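Local atomic coordinates of RagB/SusD domain protein (PDB entry 5J5U), a protein that binds chitin and, as a SusD homologue, probably helps capture chitin chains at the outer membrane during chitin utilisation. Residues 367-372 and 378-383; 263-268 and 274-279; 108-113 and 333-338; 79-84 and 122-127. All coordinates share one frame; numbering follows the deposited sequence.

Contact 1 (367-372 and 378-383); sequences AGIKQL and APASQA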
loop_
_atom_site.group_PDB
_atom_site.type_symbol
_atom_site.label_atom_id
_atom_site.label_comp_id
_atom_site.label_asym_id
_atom_site.label_seq_id
_atom_site.Cartn_x
_atom_site.Cartn_y
_atom_site.Cartn_z
ATOM N N ALA A 367 12.546 9.293 7.527
ATOM C CA ALA A 367 12.651 8.524 6.292
ATOM C C ALA A 367 11.457 8.770 5.345
ATOM O O ALA A 367 11.609 8.789 4.117
ATOM C CB ALA A 367 12.780 7.062 6.617
ATOM N N GLY A 368 10.282 8.989 5.925
ATOM C CA GLY A 368 9.081 9.243 5.142
ATOM C C GLY A 368 9.090 10.633 4.527
ATOM O O GLY A 368 8.640 10.829 3.392
ATOM N N ILE A 369 9.604 11.600 5.290
ATOM C CA ILE A 369 9.740 12.966 4.790
ATOM C C ILE A 369 10.734 13.009 3.639
ATOM O O ILE A 369 10.495 13.688 2.636
ATOM C CB ILE A 369 10.179 13.943 5.900
ATOM C CG1 ILE A 369 9.101 14.029 6.978
ATOM C CG2 ILE A 369 10.416 15.341 5.331
ATOM C CD1 ILE A 369 9.559 14.739 8.231
ATOM N N LYS A 370 11.817 12.245 3.747
ATOM C CA LYS A 370 12.835 12.274 2.697
ATOM C C LYS A 370 12.521 11.395 1.503
ATOM O O LYS A 370 13.092 11.610 0.432
ATOM C CB LYS A 370 14.218 11.885 3.251
ATOM C CG LYS A 370 14.879 13.002 4.072
ATOM C CD LYS A 370 16.228 12.614 4.690
ATOM C CE LYS A 370 16.834 13.822 5.425
ATOM N NZ LYS A 370 18.184 13.562 5.992
ATOM N N GLN A 371 11.639 10.405 1.667
ATOM C CA GLN A 371 11.380 9.472 0.567
ATOM C C GLN A 371 10.668 10.175 -0.587
ATOM O O GLN A 371 10.700 9.712 -1.722
ATOM C CB GLN A 371 10.552 8.271 1.051
ATOM C CG GLN A 371 9.047 8.490 0.988
ATOM C CD GLN A 371 8.257 7.409 1.701
ATOM O OE1 GLN A 371 8.762 6.752 2.611
ATOM N NE2 GLN A 371 7.005 7.225 1.293
ATOM N N LEU A 372 10.053 11.314 -0.294
ATOM C CA LEU A 372 9.327 12.074 -1.309
ATOM C C LEU A 372 10.263 12.747 -2.320
ATOM O O LEU A 372 9.834 13.168 -3.398
ATOM C CB LEU A 372 8.446 13.136 -0.646
ATOM C CG LEU A 372 7.355 12.710 0.334
ATOM C CD1 LEU A 372 6.487 13.910 0.643
ATOM C CD2 LEU A 372 6.504 11.590 -0.235
ATOM N N ALA A 378 11.218 19.176 -3.730
ATOM C CA ALA A 378 12.326 19.905 -3.142
ATOM C C ALA A 378 12.599 19.332 -1.771
ATOM O O ALA A 378 11.706 19.318 -0.923
ATOM C CB ALA A 378 12.012 21.381 -3.058
ATOM N N PRO A 379 13.826 18.828 -1.556
ATOM C CA PRO A 379 14.156 18.238 -0.256
ATOM C C PRO A 379 13.925 19.229 0.867
ATOM O O PRO A 379 14.219 20.409 0.717
ATOM C CB PRO A 379 15.641 17.860 -0.387
ATOM C CG PRO A 379 16.109 18.455 -1.686
ATOM C CD PRO A 379 14.911 18.659 -2.539
ATOM N N ALA A 380 13.347 18.758 1.961
ATOM C CA ALA A 380 13.118 19.605 3.109
ATOM C C ALA A 380 14.428 19.806 3.845
ATOM O O ALA A 380 15.256 18.901 3.907
ATOM C CB ALA A 380 12.082 18.985 4.031
ATOM N N SER A 381 14.618 20.995 4.398
ATOM C CA SER A 381 15.832 21.285 5.137
ATOM C C SER A 381 15.909 20.365 6.347
ATOM O O SER A 381 14.895 20.110 7.003
ATOM C CB SER A 381 15.862 22.753 5.570
ATOM O OG SER A 381 14.973 22.964 6.654
ATOM N N GLN A 382 17.111 19.876 6.637
ATOM C CA GLN A 382 17.336 19.008 7.790
ATOM C C GLN A 382 16.871 19.660 9.087
ATOM O O GLN A 382 16.391 18.984 10.000
ATOM C CB GLN A 382 18.818 18.625 7.895
ATOM C CG GLN A 382 19.089 17.566 8.942
ATOM C CD GLN A 382 18.317 16.284 8.695
ATOM O OE1 GLN A 382 18.237 15.806 7.564
ATOM N NE2 GLN A 382 17.718 15.737 9.749
ATOM N N ALA A 383 16.983 20.981 9.157
ATOM C CA ALA A 383 16.560 21.704 10.347
ATOM C C ALA A 383 15.051 21.572 10.562
ATOM O O ALA A 383 14.598 21.382 11.692
ATOM C CB ALA A 383 16.963 23.167 10.248
#
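K370 and Q382 make the polar part of this contact, reaching across from the last turns of helix 357-371 to the first residue of helix 382-391. The ammonium NZ of K370 gives a hydrogen bond to the side-chain carbonyl OE1 of Q382, 2.7 Å away. It approaches with a C=O...N angle of 148° and lies 19° off the plane of the amide, so the bond is short but somewhat skewed. The lysine chain is extended from CG to NZ, whereas the glutamine is bent at chi2 (58°), and the two side chains cross at about a right angle. The same NZ forms a salt bridge with E366 one turn earlier.

A small apolar touch lies beside this hydrogen bond. CG2 of I369 meets CB of A380 at 4.2 Å, the alanine directing its CB toward the helix. I385 and Y388 of helix 382-391 also pack on I369.

S381 sits at the N-cap of helix 382-391. The contact thus joins the last turns of helix 357-371 to the start of helix 382-391 across a short connection. Chemically, a slight apolar touch is joined to a chain of polar groups, E366, K370, Q382 and D386, in which the lysine's charge is probably balanced by E366 and the neutral amide of Q382 accepts from K370 through OE1 while its NE2 is hydrogen-bonded to D386.

Contact 2 (263-268 and 274-279); sequences LLIDYL and PRLKML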
loop_
_atom_site.group_PDB
_atom_site.type_symbol
_atom_site.label_atom_id
_atom_site.label_comp_id
_atom_site.label_asym_id
_atom_site.label_seq_id
_atom_site.Cartn_x
_atom_site.Cartn_y
_atom_site.Cartn_z
ATOM N N LEU A 263 -8.737 15.428 5.760
ATOM C CA LEU A 263 -8.115 14.729 6.882
ATOM C C LEU A 263 -6.567 14.776 6.791
ATOM O O LEU A 263 -5.868 15.126 7.763
ATOM C CB LEU A 263 -8.618 13.286 6.933
ATOM C CG LEU A 263 -8.141 12.410 8.096
ATOM C CD1 LEU A 263 -8.699 12.891 9.443
ATOM C CD2 LEU A 263 -8.493 10.941 7.829
ATOM N N LEU A 264 -6.033 14.430 5.625
ATOM C CA LEU A 264 -4.594 14.430 5.447
ATOM C C LEU A 264 -4.028 15.851 5.491
ATOM O O LEU A 264 -3.092 16.119 6.225
ATOM C CB LEU A 264 -4.212 13.756 4.128
ATOM C CG LEU A 264 -2.731 13.678 3.738
ATOM C CD1 LEU A 264 -1.982 12.901 4.788
ATOM C CD2 LEU A 264 -2.589 12.996 2.396
ATOM N N ILE A 265 -4.611 16.764 4.729
ATOM C CA ILE A 265 -4.092 18.124 4.677
ATOM C C ILE A 265 -4.136 18.774 6.054
ATOM O O ILE A 265 -3.139 19.322 6.494
ATOM C CB ILE A 265 -4.856 18.997 3.680
ATOM C CG1 ILE A 265 -4.670 18.450 2.259
ATOM C CG2 ILE A 265 -4.371 20.461 3.781
ATOM C CD1 ILE A 265 -3.221 18.362 1.795
ATOM N N ASP A 266 -5.282 18.713 6.729
ATOM C CA ASP A 266 -5.358 19.230 8.086
ATOM C C ASP A 266 -4.304 18.588 8.986
ATOM O O ASP A 266 -3.712 19.272 9.807
ATOM C CB ASP A 266 -6.735 19.001 8.723
ATOM C CG ASP A 266 -7.824 19.859 8.118
ATOM O OD1 ASP A 266 -7.541 20.734 7.273
ATOM O OD2 ASP A 266 -8.979 19.680 8.537
ATOM N N TYR A 267 -4.063 17.282 8.859
ATOM C CA TYR A 267 -3.065 16.693 9.746
ATOM C C TYR A 267 -1.671 17.250 9.463
ATOM O O TYR A 267 -0.928 17.564 10.395
ATOM C CB TYR A 267 -3.025 15.172 9.640
ATOM C CG TYR A 267 -2.104 14.551 10.669
ATOM C CD1 TYR A 267 -2.550 14.301 11.951
ATOM C CD2 TYR A 267 -0.785 14.237 10.363
ATOM C CE1 TYR A 267 -1.722 13.751 12.901
ATOM C CE2 TYR A 267 0.059 13.683 11.313
ATOM C CZ TYR A 267 -0.419 13.444 12.587
ATOM O OH TYR A 267 0.393 12.892 13.563
ATOM N N LEU A 268 -1.310 17.355 8.187
ATOM C CA LEU A 268 0.018 17.818 7.808
ATOM C C LEU A 268 0.221 19.300 8.159
ATOM O O LEU A 268 1.291 19.711 8.618
ATOM C CB LEU A 268 0.248 17.589 6.313
ATOM C CG LEU A 268 0.264 16.141 5.819
ATOM C CD1 LEU A 268 0.322 16.113 4.305
ATOM C CD2 LEU A 268 1.445 15.346 6.406
ATOM N N PRO A 274 6.666 18.795 7.408
ATOM C CA PRO A 274 7.323 19.394 6.235
ATOM C C PRO A 274 6.830 18.821 4.898
ATOM O O PRO A 274 7.184 19.326 3.833
ATOM C CB PRO A 274 8.806 19.051 6.440
ATOM C CG PRO A 274 8.935 18.706 7.860
ATOM C CD PRO A 274 7.628 18.102 8.281
ATOM N N ARG A 275 6.030 17.765 4.944
ATOM C CA ARG A 275 5.619 17.128 3.704
ATOM C C ARG A 275 4.465 17.864 3.065
ATOM O O ARG A 275 4.111 17.564 1.938
ATOM C CB ARG A 275 5.239 15.669 3.943
ATOM C CG ARG A 275 6.430 14.752 4.122
ATOM C CD ARG A 275 5.996 13.371 4.546
ATOM N NE ARG A 275 5.575 13.373 5.937
ATOM C CZ ARG A 275 5.534 12.286 6.696
ATOM N NH1 ARG A 275 5.867 11.109 6.179
ATOM N NH2 ARG A 275 5.148 12.369 7.959
ATOM N N LEU A 276 3.904 18.835 3.782
ATOM C CA LEU A 276 2.712 19.570 3.341
ATOM C C LEU A 276 2.806 20.129 1.911
ATOM O O LEU A 276 1.954 19.822 1.054
ATOM C CB LEU A 276 2.414 20.714 4.317
ATOM C CG LEU A 276 1.213 21.596 3.978
ATOM C CD1 LEU A 276 -0.048 20.752 3.951
ATOM C CD2 LEU A 276 1.056 22.726 4.995
ATOM N N LYS A 277 3.835 20.943 1.658
ATOM C CA LYS A 277 4.029 21.577 0.343
ATOM C C LYS A 277 4.817 20.704 -0.631
ATOM O O LYS A 277 4.818 20.959 -1.844
ATOM C CB LYS A 277 4.731 22.939 0.493
ATOM C CG LYS A 277 4.109 23.852 1.525
ATOM C CD LYS A 277 5.000 25.067 1.776
ATOM C CE LYS A 277 4.256 26.168 2.499
ATOM N NZ LYS A 277 5.137 27.344 2.718
ATOM N N MET A 278 5.487 19.677 -0.110
ATOM C CA MET A 278 6.096 18.685 -0.986
ATOM C C MET A 278 4.989 17.916 -1.704
ATOM O O MET A 278 5.198 17.400 -2.797
ATOM C CB MET A 278 6.987 17.722 -0.192
ATOM C CG MET A 278 8.081 18.406 0.635
ATOM S SD MET A 278 9.094 17.257 1.591
ATOM C CE MET A 278 9.865 16.328 0.258
ATOM N N LEU A 279 3.814 17.835 -1.072
ATOM C CA LEU A 279 2.694 17.050 -1.606
ATOM C C LEU A 279 1.608 17.920 -2.251
ATOM O O LEU A 279 1.138 17.616 -3.339
ATOM C CB LEU A 279 2.056 16.190 -0.492
ATOM C CG LEU A 279 2.894 15.076 0.129
ATOM C CD1 LEU A 279 2.257 14.536 1.400
ATOM C CD2 LEU A 279 3.118 13.966 -0.867
#
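L268 and L276 bring the two segments closest together, with their CA atoms 5.5 Å apart. Residues 263-268 are regular helix, bonded from N of Y267 to O of L263 and from N of L268 to O of L264. Residues 274-279 open as a turn at P274 and pass into the single short turn of helix 276-279, where L279 N is bonded only weakly to R275 O. No hydrogen bond joins the segments, and apolar side chains make most of the contact.

L268 is central to that packing. Its CB is 4.0 Å from CD1 of L276, and its CD1 meets CD1 of L279 at 3.8 Å. With CG of L268 anti to its carbonyl carbon (chi1 -64°), the isobutyl group runs on past L276 to L279, whose side chain it crosses at about a right angle. L276 instead has CG opposite its own backbone N (chi1 179°), and its CD1 also reaches CG2 of I265, at 4.3 Å. One methyl of L276 therefore touches residues from successive turns of the facing helix.

The contact packs the end of helix 262-270 against the short helix 276-279. F260 of strand 259-260 lies against both I265 and L279, helix 399-410 packs on L264, Y267 and R275, and I369 of helix 357-371 rests on P274 and R275.

Contact 3 (108-113 and 333-338); sequences KVMVAQ and LHVSYS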
loop_
_atom_site.group_PDB
_atom_site.type_symbol
_atom_site.label_atom_id
_atom_site.label_comp_id
_atom_site.label_asym_id
_atom_site.label_seq_id
_atom_site.Cartn_x
_atom_site.Cartn_y
_atom_site.Cartn_z
ATOM N N LYS A 108 6.793 -13.464 -5.671
ATOM C CA LYS A 108 5.494 -14.115 -5.665
ATOM C C LYS A 108 4.732 -13.715 -4.416
ATOM O O LYS A 108 3.502 -13.579 -4.455
ATOM C CB LYS A 108 5.615 -15.631 -5.770
ATOM C CG LYS A 108 4.291 -16.351 -5.513
ATOM C CD LYS A 108 4.096 -17.554 -6.416
ATOM C CE LYS A 108 4.629 -18.822 -5.797
ATOM N NZ LYS A 108 4.234 -18.991 -4.379
ATOM N N VAL A 109 5.463 -13.443 -3.332
ATOM C CA VAL A 109 4.782 -13.030 -2.109
ATOM C C VAL A 109 4.204 -11.623 -2.325
ATOM O O VAL A 109 3.037 -11.380 -2.050
ATOM C CB VAL A 109 5.720 -13.089 -0.876
ATOM C CG1 VAL A 109 5.019 -12.532 0.360
ATOM C CG2 VAL A 109 6.181 -14.534 -0.625
ATOM N N MET A 110 5.004 -10.721 -2.877
ATOM C CA MET A 110 4.559 -9.355 -3.105
ATOM C C MET A 110 3.342 -9.300 -4.030
ATOM O O MET A 110 2.376 -8.577 -3.758
ATOM C CB MET A 110 5.700 -8.527 -3.693
ATOM C CG MET A 110 6.839 -8.279 -2.712
ATOM S SD MET A 110 8.266 -7.455 -3.472
ATOM C CE MET A 110 7.675 -5.770 -3.555
ATOM N N VAL A 111 3.382 -10.083 -5.101
ATOM C CA VAL A 111 2.234 -10.209 -5.987
ATOM C C VAL A 111 0.986 -10.679 -5.204
ATOM O O VAL A 111 -0.067 -10.056 -5.303
ATOM C CB VAL A 111 2.524 -11.205 -7.177
ATOM C CG1 VAL A 111 1.239 -11.597 -7.931
ATOM C CG2 VAL A 111 3.606 -10.667 -8.154
ATOM N N ALA A 112 1.113 -11.734 -4.398
ATOM C CA ALA A 112 -0.080 -12.402 -3.836
ATOM C C ALA A 112 -0.613 -11.727 -2.565
ATOM O O ALA A 112 -1.811 -11.787 -2.257
ATOM C CB ALA A 112 0.230 -13.865 -3.547
ATOM N N GLN A 113 0.305 -11.105 -1.826
ATOM C CA GLN A 113 -0.017 -10.407 -0.589
ATOM C C GLN A 113 -1.110 -9.332 -0.765
ATOM O O GLN A 113 -2.027 -9.231 0.055
ATOM C CB GLN A 113 1.256 -9.783 -0.000
ATOM C CG GLN A 113 1.018 -8.865 1.168
ATOM C CD GLN A 113 1.173 -7.395 0.788
ATOM O OE1 GLN A 113 2.243 -6.974 0.310
ATOM N NE2 GLN A 113 0.103 -6.598 1.002
ATOM N N LEU A 333 6.728 3.656 -5.465
ATOM C CA LEU A 333 7.297 3.058 -4.262
ATOM C C LEU A 333 6.470 1.872 -3.727
ATOM O O LEU A 333 5.325 2.054 -3.318
ATOM C CB LEU A 333 7.420 4.136 -3.168
ATOM C CG LEU A 333 7.979 3.727 -1.801
ATOM C CD1 LEU A 333 9.390 3.212 -1.933
ATOM C CD2 LEU A 333 7.923 4.879 -0.801
ATOM N N HIS A 334 7.066 0.680 -3.687
ATOM C CA HIS A 334 6.381 -0.524 -3.195
ATOM C C HIS A 334 6.555 -0.806 -1.696
ATOM O O HIS A 334 5.581 -1.069 -0.985
ATOM C CB HIS A 334 6.858 -1.753 -3.971
ATOM C CG HIS A 334 6.373 -1.798 -5.382
ATOM N ND1 HIS A 334 5.053 -2.027 -5.707
ATOM C CD2 HIS A 334 7.029 -1.648 -6.556
ATOM C CE1 HIS A 334 4.918 -2.017 -7.019
ATOM N NE2 HIS A 334 6.102 -1.786 -7.559
ATOM N N VAL A 335 7.805 -0.815 -1.239
ATOM C CA VAL A 335 8.140 -1.070 0.158
ATOM C C VAL A 335 9.215 -0.082 0.587
ATOM O O VAL A 335 10.128 0.217 -0.185
ATOM C CB VAL A 335 8.635 -2.515 0.393
ATOM C CG1 VAL A 335 8.584 -2.839 1.869
ATOM C CG2 VAL A 335 7.822 -3.548 -0.449
ATOM N N SER A 336 9.136 0.411 1.817
ATOM C CA SER A 336 9.960 1.550 2.176
ATOM C C SER A 336 10.720 1.370 3.480
ATOM O O SER A 336 10.368 0.526 4.311
ATOM C CB SER A 336 9.094 2.804 2.268
ATOM O OG SER A 336 8.277 2.768 3.421
ATOM N N TYR A 337 11.772 2.172 3.639
ATOM C CA TYR A 337 12.555 2.191 4.871
ATOM C C TYR A 337 11.741 2.844 5.988
ATOM O O TYR A 337 11.741 2.395 7.149
ATOM C CB TYR A 337 13.873 2.945 4.657
ATOM C CG TYR A 337 14.682 3.119 5.929
ATOM C CD1 TYR A 337 15.184 2.017 6.603
ATOM C CD2 TYR A 337 14.946 4.377 6.447
ATOM C CE1 TYR A 337 15.917 2.155 7.756
ATOM C CE2 TYR A 337 15.690 4.529 7.612
ATOM C CZ TYR A 337 16.169 3.407 8.258
ATOM O OH TYR A 337 16.903 3.524 9.414
ATOM N N SER A 338 11.014 3.890 5.612
ATOM C CA SER A 338 10.107 4.554 6.534
ATOM C C SER A 338 9.140 3.536 7.130
ATOM O O SER A 338 8.973 3.458 8.350
ATOM C CB SER A 338 9.345 5.678 5.827
ATOM O OG SER A 338 8.327 6.207 6.666
#
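M110 points its side chain out of helix 98-119 at H334 and V335, and its terminal methyl does all the touching. CE lies 3.8 Å from CG2 of V335 and 4.1 Å from CB of H334, so a single methyl meets two consecutive residues. The methionine is extended as far as SD and then turns at chi3 (77°), which swings CE out of the line of the chain. Against H334 it runs at about a right angle, meeting the CB of that residue; against V335 the approach is oblique, methyl to methyl. The valine's CG2, the branch anti to its carbonyl carbon, is the one that faces the helix. All three residues are buried, and the contact is purely apolar.

L184 of helix 178-195 also packs on M110, while R191 of the same helix bonds both the carbonyl oxygen of H334 and OE1 of Q113, bridging the two segments through a third element. The strand pairs antiparallel with 224-226 and leads through S336, the N-cap residue, into helix 337-349. The arrangement is core packing of a helix against a strand-to-helix junction, in a largely helical SusD-family fold whose sequence family belongs to the TPR clan.

Contact 4 (79-84 and 122-127); sequences NELKNV and VPYSEA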
loop_
_atom_site.group_PDB
_atom_site.type_symbol
_atom_site.label_atom_id
_atom_site.label_comp_id
_atom_site.label_asym_id
_atom_site.label_seq_id
_atom_site.Cartn_x
_atom_site.Cartn_y
_atom_site.Cartn_z
ATOM N N ASN A 79 -2.157 -11.701 -15.533
ATOM C CA ASN A 79 -0.829 -11.255 -15.957
ATOM C C ASN A 79 0.314 -11.696 -15.063
ATOM O O ASN A 79 1.361 -12.089 -15.569
ATOM C CB ASN A 79 -0.777 -9.724 -16.066
ATOM C CG ASN A 79 -1.762 -9.175 -17.089
ATOM O OD1 ASN A 79 -2.021 -9.813 -18.115
ATOM N ND2 ASN A 79 -2.315 -7.985 -16.815
ATOM N N GLU A 80 0.138 -11.585 -13.747
ATOM C CA GLU A 80 1.281 -11.618 -12.821
ATOM C C GLU A 80 1.608 -12.987 -12.229
ATOM O O GLU A 80 2.722 -13.471 -12.393
ATOM C CB GLU A 80 1.058 -10.607 -11.686
ATOM C CG GLU A 80 0.932 -9.167 -12.193
ATOM C CD GLU A 80 0.523 -8.170 -11.118
ATOM O OE1 GLU A 80 0.623 -8.486 -9.906
ATOM O OE2 GLU A 80 0.088 -7.059 -11.495
ATOM N N LEU A 81 0.634 -13.619 -11.576
ATOM C CA LEU A 81 0.904 -14.810 -10.778
ATOM C C LEU A 81 1.505 -15.934 -11.613
ATOM O O LEU A 81 2.460 -16.594 -11.194
ATOM C CB LEU A 81 -0.365 -15.282 -10.098
ATOM C CG LEU A 81 -0.148 -16.389 -9.082
ATOM C CD1 LEU A 81 0.663 -15.903 -7.885
ATOM C CD2 LEU A 81 -1.516 -16.873 -8.650
ATOM N N LYS A 82 0.976 -16.103 -12.819
ATOM C CA LYS A 82 1.416 -17.155 -13.721
ATOM C C LYS A 82 2.874 -17.018 -14.159
ATOM O O LYS A 82 3.616 -18.000 -14.206
ATOM C CB LYS A 82 0.501 -17.166 -14.940
ATOM C CG LYS A 82 1.170 -17.580 -16.233
ATOM C CD LYS A 82 0.205 -17.398 -17.399
ATOM C CE LYS A 82 -0.375 -15.984 -17.420
ATOM N NZ LYS A 82 0.664 -14.912 -17.416
ATOM N N ASN A 83 3.304 -15.793 -14.423
ATOM C CA ASN A 83 4.676 -15.583 -14.851
ATOM C C ASN A 83 5.647 -15.929 -13.755
ATOM O O ASN A 83 6.681 -16.573 -13.991
ATOM C CB ASN A 83 4.898 -14.139 -15.284
ATOM C CG ASN A 83 4.635 -13.941 -16.745
ATOM O OD1 ASN A 83 5.427 -14.358 -17.588
ATOM N ND2 ASN A 83 3.497 -13.338 -17.065
ATOM N N VAL A 84 5.316 -15.489 -12.548
ATOM C CA VAL A 84 6.243 -15.626 -11.449
ATOM C C VAL A 84 6.271 -17.100 -10.998
ATOM O O VAL A 84 7.320 -17.611 -10.555
ATOM C CB VAL A 84 5.884 -14.645 -10.327
ATOM C CG1 VAL A 84 4.639 -15.097 -9.583
ATOM C CG2 VAL A 84 7.062 -14.473 -9.402
ATOM N N VAL A 122 -8.104 -16.903 -1.141
ATOM C CA VAL A 122 -7.994 -16.818 -2.602
ATOM C C VAL A 122 -7.231 -18.016 -3.155
ATOM O O VAL A 122 -6.413 -18.610 -2.454
ATOM C CB VAL A 122 -7.257 -15.518 -3.069
ATOM C CG1 VAL A 122 -8.000 -14.259 -2.653
ATOM C CG2 VAL A 122 -5.841 -15.509 -2.565
ATOM N N PRO A 123 -7.479 -18.369 -4.423
ATOM C CA PRO A 123 -6.591 -19.359 -5.055
ATOM C C PRO A 123 -5.121 -18.907 -5.026
ATOM O O PRO A 123 -4.759 -17.769 -5.393
ATOM C CB PRO A 123 -7.119 -19.453 -6.496
ATOM C CG PRO A 123 -8.559 -19.039 -6.394
ATOM C CD PRO A 123 -8.647 -18.032 -5.260
ATOM N N TYR A 124 -4.268 -19.792 -4.533
ATOM C CA TYR A 124 -2.848 -19.472 -4.488
ATOM C C TYR A 124 -2.042 -20.737 -4.825
ATOM O O TYR A 124 -1.527 -20.876 -5.937
ATOM C CB TYR A 124 -2.482 -18.890 -3.123
ATOM C CG TYR A 124 -1.052 -18.461 -2.977
ATOM C CD1 TYR A 124 -0.430 -17.701 -3.960
ATOM C CD2 TYR A 124 -0.323 -18.785 -1.837
ATOM C CE1 TYR A 124 0.897 -17.303 -3.827
ATOM C CE2 TYR A 124 1.004 -18.387 -1.684
ATOM C CZ TYR A 124 1.608 -17.645 -2.688
ATOM O OH TYR A 124 2.923 -17.231 -2.553
ATOM N N SER A 125 -1.987 -21.667 -3.880
ATOM C CA SER A 125 -1.239 -22.911 -4.049
ATOM C C SER A 125 -1.596 -23.649 -5.338
ATOM O O SER A 125 -0.720 -24.207 -5.988
ATOM C CB SER A 125 -1.457 -23.816 -2.832
ATOM O OG SER A 125 -2.798 -24.276 -2.781
ATOM N N GLU A 126 -2.860 -23.606 -5.744
ATOM C CA GLU A 126 -3.284 -24.236 -7.008
ATOM C C GLU A 126 -3.533 -23.236 -8.139
ATOM O O GLU A 126 -4.228 -23.548 -9.108
ATOM C CB GLU A 126 -4.549 -25.058 -6.795
ATOM C CG GLU A 126 -4.386 -26.132 -5.751
ATOM C CD GLU A 126 -5.666 -26.906 -5.526
ATOM O OE1 GLU A 126 -6.693 -26.562 -6.157
ATOM O OE2 GLU A 126 -5.641 -27.852 -4.704
ATOM N N ALA A 127 -2.998 -22.029 -7.986
ATOM C CA ALA A 127 -3.186 -20.942 -8.948
ATOM C C ALA A 127 -1.919 -20.663 -9.757
ATOM O O ALA A 127 -0.811 -20.975 -9.322
ATOM C CB ALA A 127 -3.635 -19.663 -8.220
#
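L81, on helix 66-90, receives the loop 122-127 on its two methyl groups. V122 and P123 bring the loop in along the same helix, packing on W73, with Y77 also against V122; the carbonyl oxygen of P123 is hydrogen-bonded to the hydroxyl of Y77. Y124 follows, and the end of its ring comes near the leucine, CE1 lying 4.3 Å from CD1 of L81. This methyl sits at the ring edge, near its plane, and not over a face. The ring's hydroxyl is hydrogen-bonded to K108 of helix 98-119. From Y124 the chain makes a type I beta turn, closed by A127 N to Y124 O at 2.8 Å, with S125 and E126 at its exposed corner. The turn brings A127 back to the helix, where its CB is 3.5 Å from CD2 of L81.

In L81, chi1 (-171°) sends CG out anti to the backbone N, and chi2 (66°) then sets CD1 by the tyrosine and CD2 by the alanine. Across the segments the chemistry is wholly apolar. Several loop polar groups bond to Y77, K108, K139 and D141, consistent with the loop lying on helix 66-90 through apolar packing at L81 and a hydrogen bond to Y77.

From the N terminus, helix 66-90 supplies the first half of contact 4 and helix 98-119 the first half of contact 3; the loop 122-127 then closes contact 4. Contact 3 closes only at 333-338, after more than two hundred residues, so the two cross, and A112 packs on Y124 between them. Within that long excursion contact 2 opens and closes as a local turn between helices 262-270 and 276-279. Contact 1 comes last, a second short corner after helix 357-371. L372 packs on R275 and M278 of contact 2, and Q371 on L333 of contact 3. Contacts 1 and 4, their centres about 38 Å apart, lie on opposite sides of the chain's centre.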